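Local coordinates for probable transcriptional regulatory protein, Rv1404 (Mycobacterium tuberculosis, PDB 2NYX) that probably binds DNA as a dimeric transcription factor of the MarR family and so regulates gene expression, at residues 11-14 against 15-18; 62-65 against 66-70; 124-127 against 128-132. All coordinates share one frame; numbering follows the deposited sequence.

Interaction 1: residues 11-14 against 15-18; sequences EESV and DVIT
The run-in to helix 16-24, where Ser-13 and Val-14 lie against the helix's first turn, is the N-terminal edge of the dimerisation region of this MarR-type protein. As modelled, Ser-13 meets Val-16: its hydroxyl OG comes up to the methyl CG2 at 3.2 Å, an oxygen-on-methyl touch and not a polar bond. CG2 is the branch of Val-16 lying beside its own backbone N, on the side from which the chain arrives. Because Ser-13 belongs to a doubtful part of the model, this touch is tentative. The carbonyl of Val-14 reaches the helix: its O lies 3.2 Å from CB of Ile-17 and 3.6 Å from OG1 of Thr-18, without a hydrogen bond from either segment.

In MarR proteins the terminal helices of the two subunits intertwine, and the residue types here fit that role. Val-14, Ile-17 and Thr-18 are branched at CB, compact and largely apolar, and they pack on Ala-125, Val-128 and Ile-124 of the second subunit respectively. Glu-12 and Asp-15, whose charges suit water, are exposed.

The backbone leading into the helix is modelled with doubtful geometry. A cis peptide bond precedes each residue from Glu-11 to Asp-15, and Glu-11, Ser-13, Val-14 and Asp-15 all carry positive phi, unusual for residues with side chains. Asp-15 is pressed implausibly close to Ser-13, making the placement of its carboxylate doubtful, whereas from Val-16 onward the backbone angles are ordinary helical ones.

Interaction 2: residues 62-65 against 66-70; sequences LATL and ATLLG
Leu-69 lies along Leu-65, one helical turn earlier, and touches it all the way out. Its CB sits 3.4 Å from the carbonyl O of Leu-65, CG is a little farther from the same oxygen, and at the tip CD1 meets the methyl CD2 of Leu-65 at 3.6 Å. The two side chains point the same way, forming an apolar ridge that both Thr-50 of helix 45-57 and Thr-76 of helix 73-85 touch. Leu-69 N donates to Leu-65 O at 2.8 Å.

Another face of the helix carries Thr-64 and Leu-68, side by side, with CG2 of the threonine 4.0 Å from CD1 of the leucine. The methyl of Thr-64 serves the apolar contact, while its OG1 turns to a hydrogen bond with Asn-61 OD1. Leu-68 goes on to reach Ile-53, His-57 and Ile-60.

Thr-67, on the exposed face, folds its hydroxyl back onto the helix. With OG1 beside the backbone N (chi1 -58°), it donates to Ala-63 O at 2.9 Å. The backbone N of Thr-67 grips that same oxygen at 3.2 Å, from the opposite face of the carbonyl plane. The hydroxyl proton is thereby used within the helix, which suits threonine to an exposed position.

Gly-70 (phi 71°), lacking CB, takes its positive phi easily as C-prime residue of the Schellman motif ending the helix: Val-71 N to Ala-66 O and, weakly, Gly-70 N to Thr-67 O. Helix 62-69, turning sharply before helix 73-85, is typical of the helix-turn-helix in winged MarR domains, where the second helix generally reads DNA.

Interaction 3: residues 124-127 against 128-132; sequences IARI and VEQMA
The guanidinium of Arg-126 and the side-chain amide of Gln-130 lie side by side, pointing the same way, with their planes turned 63° apart. Gln-130 OE1 approaches the guanidinium at a slant, 3.8 Å from NH1, too far for a hydrogen bond. The arginine's stronger partner is Glu-123, whose OE1 forms a salt bridge with NE; a bend at chi3 (65°) turns the group aside from the extended line of its chain. OE1 of Gln-130 is covered by the contact and has no polar partner in the model. Long, flexible side chains suit this outer face, where both residues are exposed.

On the inner face Val-128 crosses Ile-124, their CG2 methyls 4.0 Å apart. The valine's CG2, set beside its own backbone N, also leans on Ile-124 O at 3.2 Å.

The exposed Glu-129 sets CG beside its backbone N (chi1 -73°), 3.3 Å from Ala-125 O, and a bend at chi2 then leads the carboxylate away; the residue packs on Val-14 of the second subunit.

The backbone records the end of the helix. Glu-129 N still reaches back four residues to Ala-125 O at 2.8 Å, but Gln-130 N reaches only three, to Ile-127 O at 3.1 Å, from well above the carbonyl plane. A type I turn spans Val-128 to Met-131, closed by Met-131 N on Val-128 O at 3.2 Å.

Ile-124 and Ile-127 face helix 26-39 of their own chain through Leu-28 and Ile-31. Ile-127 also packs on Gly-150, and Met-131, present as selenomethionine, on Phe-146, both on helix 139-150 of the second subunit.

In the fold
Within one chain the three contacts stay apart: the nearest atoms of interactions 1 and 3 are about 18 Å from each other, and those of interactions 2 and 3 about 20 Å, on opposite sides of the chain's centre. The dimer brings two of them together. Residues 14-18 of each subunit pack on residues 124-129 of the other, so interaction 1 covers its partner's interaction 3 in a reciprocal exchange. Interaction 2 belongs instead to the probable DNA-binding region, about 17 Å from interaction 1 between nearest atoms. There Gly-70 O accepts a hydrogen bond from His-34 ND1 of the second subunit, joining the end of helix 62-69 to helix 26-39 of that subunit.

Interaction 1: residues 11-14 against 15-18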
loop_
_atom_site.group_PDB
_atom_site.type_symbol
_atom_site.label_atom_id
_atom_site.label_comp_id
_atom_site.label_asym_id
_atom_site.label_seq_id
_atom_site.Cartn_x
_atom_site.Cartn_y
_atom_site.Cartn_z
ATOM N N GLU B 11 -8.834 -8.946 -25.633
ATOM C CA GLU B 11 -9.174 -10.259 -25.028
ATOM C C GLU B 11 -8.040 -11.298 -25.126
ATOM O O GLU B 11 -7.679 -11.725 -26.224
ATOM C CB GLU B 11 -10.511 -10.825 -25.556
ATOM C CG GLU B 11 -11.770 -10.230 -24.910
ATOM C CD GLU B 11 -12.027 -8.778 -25.292
ATOM O OE1 GLU B 11 -12.011 -8.459 -26.505
ATOM O OE2 GLU B 11 -12.255 -7.961 -24.368
ATOM N N GLU B 12 -7.478 -11.715 -23.989
ATOM C CA GLU B 12 -7.891 -11.298 -22.646
ATOM C C GLU B 12 -6.612 -10.892 -21.907
ATOM O O GLU B 12 -5.613 -11.606 -22.026
ATOM C CB GLU B 12 -8.530 -12.495 -21.930
ATOM C CG GLU B 12 -9.761 -12.188 -21.085
ATOM C CD GLU B 12 -11.018 -11.980 -21.922
ATOM O OE1 GLU B 12 -11.776 -11.030 -21.628
ATOM O OE2 GLU B 12 -11.246 -12.762 -22.875
ATOM N N SER B 13 -6.569 -9.786 -21.146
ATOM C CA SER B 13 -7.616 -8.756 -20.893
ATOM C C SER B 13 -8.844 -9.112 -20.019
ATOM O O SER B 13 -9.971 -8.934 -20.496
ATOM C CB SER B 13 -8.046 -8.049 -22.193
ATOM O OG SER B 13 -8.873 -6.938 -21.901
ATOM N N VAL B 14 -8.713 -9.539 -18.751
ATOM C CA VAL B 14 -7.584 -9.498 -17.762
ATOM C C VAL B 14 -7.605 -8.317 -16.736
ATOM O O VAL B 14 -8.175 -8.523 -15.669
ATOM C CB VAL B 14 -6.195 -10.127 -18.126
ATOM C CG1 VAL B 14 -5.317 -10.158 -16.885
ATOM C CG2 VAL B 14 -6.361 -11.557 -18.637
ATOM N N ASP B 15 -7.002 -7.132 -16.937
ATOM C CA ASP B 15 -6.076 -6.595 -17.971
ATOM C C ASP B 15 -6.580 -5.211 -18.348
ATOM O O ASP B 15 -5.890 -4.215 -18.138
ATOM C CB ASP B 15 -5.883 -7.449 -19.210
ATOM C CG ASP B 15 -4.713 -6.984 -20.067
ATOM O OD1 ASP B 15 -3.757 -7.771 -20.252
ATOM O OD2 ASP B 15 -4.750 -5.836 -20.562
ATOM N N VAL B 16 -7.785 -5.169 -18.913
ATOM C CA VAL B 16 -8.581 -3.954 -18.918
ATOM C C VAL B 16 -9.157 -3.810 -17.506
ATOM O O VAL B 16 -9.248 -2.706 -16.970
ATOM C CB VAL B 16 -9.694 -4.001 -19.994
ATOM C CG1 VAL B 16 -10.781 -2.969 -19.725
ATOM C CG2 VAL B 16 -9.097 -3.780 -21.384
ATOM N N ILE B 17 -9.519 -4.944 -16.909
ATOM C CA ILE B 17 -10.035 -4.987 -15.550
ATOM C C ILE B 17 -8.942 -4.546 -14.591
ATOM O O ILE B 17 -9.189 -3.729 -13.703
ATOM C CB ILE B 17 -10.570 -6.399 -15.179
ATOM C CG1 ILE B 17 -11.916 -6.678 -15.862
ATOM C CG2 ILE B 17 -10.686 -6.580 -13.663
ATOM C CD1 ILE B 17 -13.103 -5.894 -15.295
ATOM N N THR B 18 -7.734 -5.073 -14.801
ATOM C CA THR B 18 -6.564 -4.745 -13.988
ATOM C C THR B 18 -6.256 -3.263 -14.038
ATOM O O THR B 18 -5.980 -2.660 -13.009
ATOM C CB THR B 18 -5.321 -5.571 -14.395
ATOM O OG1 THR B 18 -5.493 -6.917 -13.955
ATOM C CG2 THR B 18 -4.061 -5.030 -13.742
#

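Interaction 2: residues 62-65 against 66-70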
loop_
_atom_site.group_PDB
_atom_site.type_symbol
_atom_site.label_atom_id
_atom_site.label_comp_id
_atom_site.label_asym_id
_atom_site.label_seq_id
_atom_site.Cartn_x
_atom_site.Cartn_y
_atom_site.Cartn_z
ATOM N N LEU B 62 12.771 -16.930 8.058
ATOM C CA LEU B 62 13.000 -15.960 6.991
ATOM C C LEU B 62 12.563 -16.417 5.600
ATOM O O LEU B 62 12.002 -15.625 4.851
ATOM C CB LEU B 62 14.459 -15.498 6.974
ATOM C CG LEU B 62 14.794 -14.146 7.623
ATOM C CD1 LEU B 62 13.974 -13.861 8.913
ATOM C CD2 LEU B 62 16.312 -14.048 7.892
ATOM N N ALA B 63 12.796 -17.681 5.260
ATOM C CA ALA B 63 12.407 -18.192 3.939
ATOM C C ALA B 63 10.902 -18.091 3.719
ATOM O O ALA B 63 10.452 -17.715 2.633
ATOM C CB ALA B 63 12.895 -19.639 3.727
ATOM N N THR B 64 10.136 -18.423 4.758
ATOM C CA THR B 64 8.685 -18.372 4.699
ATOM C C THR B 64 8.226 -16.922 4.642
ATOM O O THR B 64 7.289 -16.597 3.914
ATOM C CB THR B 64 8.034 -19.104 5.903
ATOM O OG1 THR B 64 8.526 -20.454 5.980
ATOM C CG2 THR B 64 6.500 -19.115 5.787
ATOM N N LEU B 65 8.897 -16.049 5.394
ATOM C CA LEU B 65 8.550 -14.630 5.422
ATOM C C LEU B 65 8.721 -14.026 4.044
ATOM O O LEU B 65 7.812 -13.380 3.535
ATOM C CB LEU B 65 9.414 -13.856 6.425
ATOM C CG LEU B 65 8.798 -12.741 7.289
ATOM C CD1 LEU B 65 9.850 -11.741 7.638
ATOM C CD2 LEU B 65 7.655 -12.000 6.641
ATOM N N ALA B 66 9.891 -14.248 3.450
ATOM C CA ALA B 66 10.227 -13.736 2.124
ATOM C C ALA B 66 9.260 -14.199 1.041
ATOM O O ALA B 66 8.966 -13.450 0.107
ATOM C CB ALA B 66 11.646 -14.130 1.747
ATOM N N THR B 67 8.782 -15.434 1.163
ATOM C CA THR B 67 7.884 -16.007 0.168
ATOM C C THR B 67 6.512 -15.383 0.285
ATOM O O THR B 67 5.905 -15.032 -0.729
ATOM C CB THR B 67 7.813 -17.542 0.280
ATOM O OG1 THR B 67 9.132 -18.072 0.131
ATOM C CG2 THR B 67 6.932 -18.126 -0.802
ATOM N N LEU B 68 6.041 -15.226 1.523
ATOM C CA LEU B 68 4.753 -14.603 1.801
ATOM C C LEU B 68 4.775 -13.119 1.469
ATOM O O LEU B 68 3.798 -12.586 0.948
ATOM C CB LEU B 68 4.337 -14.823 3.246
ATOM C CG LEU B 68 3.928 -16.233 3.675
ATOM C CD1 LEU B 68 3.739 -16.275 5.179
ATOM C CD2 LEU B 68 2.670 -16.733 2.966
ATOM N N LEU B 69 5.899 -12.459 1.731
ATOM C CA LEU B 69 6.083 -11.070 1.315
ATOM C C LEU B 69 6.148 -10.879 -0.201
ATOM O O LEU B 69 5.734 -9.835 -0.703
ATOM C CB LEU B 69 7.338 -10.471 1.935
ATOM C CG LEU B 69 7.133 -9.717 3.240
ATOM C CD1 LEU B 69 8.453 -9.690 3.995
ATOM C CD2 LEU B 69 6.619 -8.299 3.004
ATOM N N GLY B 70 6.671 -11.880 -0.913
ATOM C CA GLY B 70 6.966 -11.762 -2.339
ATOM C C GLY B 70 8.160 -10.850 -2.563
ATOM O O GLY B 70 8.227 -10.126 -3.553
#

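Interaction 3: residues 124-127 against 128-132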
loop_
_atom_site.group_PDB
_atom_site.type_symbol
_atom_site.label_atom_id
_atom_site.label_comp_id
_atom_site.label_asym_id
_atom_site.label_seq_id
_atom_site.Cartn_x
_atom_site.Cartn_y
_atom_site.Cartn_z
ATOM N N ILE B 124 -12.350 4.346 6.903
ATOM C CA ILE B 124 -13.125 3.621 5.909
ATOM C C ILE B 124 -14.617 3.791 6.163
ATOM O O ILE B 124 -15.351 4.150 5.245
ATOM C CB ILE B 124 -12.695 2.130 5.779
ATOM C CG1 ILE B 124 -11.318 2.052 5.108
ATOM C CG2 ILE B 124 -13.736 1.312 4.986
ATOM C CD1 ILE B 124 -10.676 0.646 5.073
ATOM N N ALA B 125 -15.050 3.573 7.404
ATOM C CA ALA B 125 -16.465 3.679 7.780
ATOM C C ALA B 125 -17.031 5.088 7.615
ATOM O O ALA B 125 -18.179 5.250 7.216
ATOM C CB ALA B 125 -16.683 3.176 9.201
ATOM N N ARG B 126 -16.221 6.102 7.912
ATOM C CA ARG B 126 -16.593 7.491 7.669
ATOM C C ARG B 126 -16.962 7.703 6.200
ATOM O O ARG B 126 -17.941 8.387 5.876
ATOM C CB ARG B 126 -15.452 8.428 8.066
ATOM C CG ARG B 126 -15.818 9.905 8.039
ATOM C CD ARG B 126 -14.579 10.792 8.050
ATOM N NE ARG B 126 -13.763 10.626 6.842
ATOM C CZ ARG B 126 -13.971 11.267 5.692
ATOM N NH1 ARG B 126 -14.979 12.124 5.572
ATOM N NH2 ARG B 126 -13.173 11.047 4.656
ATOM N N ILE B 127 -16.174 7.110 5.314
ATOM C CA ILE B 127 -16.435 7.188 3.886
ATOM C C ILE B 127 -17.613 6.290 3.463
ATOM O O ILE B 127 -18.386 6.654 2.578
ATOM C CB ILE B 127 -15.141 6.924 3.084
ATOM C CG1 ILE B 127 -14.162 8.078 3.340
ATOM C CG2 ILE B 127 -15.441 6.784 1.595
ATOM C CD1 ILE B 127 -12.753 7.868 2.843
ATOM N N VAL B 128 -17.768 5.143 4.122
ATOM C CA VAL B 128 -18.898 4.246 3.862
ATOM C C VAL B 128 -20.251 4.848 4.288
ATOM O O VAL B 128 -21.278 4.554 3.675
ATOM C CB VAL B 128 -18.685 2.849 4.506
ATOM C CG1 VAL B 128 -19.893 1.958 4.305
ATOM C CG2 VAL B 128 -17.472 2.174 3.904
ATOM N N GLU B 129 -20.250 5.680 5.328
ATOM C CA GLU B 129 -21.462 6.376 5.759
ATOM C C GLU B 129 -21.986 7.310 4.667
ATOM O O GLU B 129 -23.174 7.633 4.634
ATOM C CB GLU B 129 -21.211 7.174 7.043
ATOM C CG GLU B 129 -21.072 6.339 8.308
ATOM C CD GLU B 129 -22.402 5.843 8.876
ATOM O OE1 GLU B 129 -23.413 6.591 8.847
ATOM O OE2 GLU B 129 -22.425 4.699 9.381
ATOM N N GLN B 130 -21.088 7.715 3.772
ATOM C CA GLN B 130 -21.398 8.640 2.685
ATOM C C GLN B 130 -21.926 7.985 1.401
ATOM O O GLN B 130 -22.393 8.686 0.507
ATOM C CB GLN B 130 -20.186 9.526 2.379
ATOM C CG GLN B 130 -19.828 10.473 3.519
ATOM C CD GLN B 130 -18.636 11.360 3.211
ATOM O OE1 GLN B 130 -17.520 10.877 2.979
ATOM N NE2 GLN B 130 -18.862 12.672 3.222
HETATM N N MSE B 131 -21.868 6.661 1.304
HETATM C CA MSE B 131 -22.512 5.961 0.190
HETATM C C MSE B 131 -24.012 5.886 0.470
HETATM O O MSE B 131 -24.410 5.445 1.553
HETATM C CB MSE B 131 -21.955 4.546 0.017
HETATM C CG MSE B 131 -20.467 4.403 0.296
HETATM SE SE MSE B 131 -19.757 2.665 -0.288
HETATM C CE MSE B 131 -18.049 2.718 0.540
ATOM N N ALA B 132 -24.833 6.320 -0.491
ATOM C CA ALA B 132 -26.291 6.291 -0.339
ATOM C C ALA B 132 -26.775 4.897 0.044
ATOM O O ALA B 132 -26.271 3.911 -0.472
ATOM C CB ALA B 132 -26.985 6.766 -1.619
#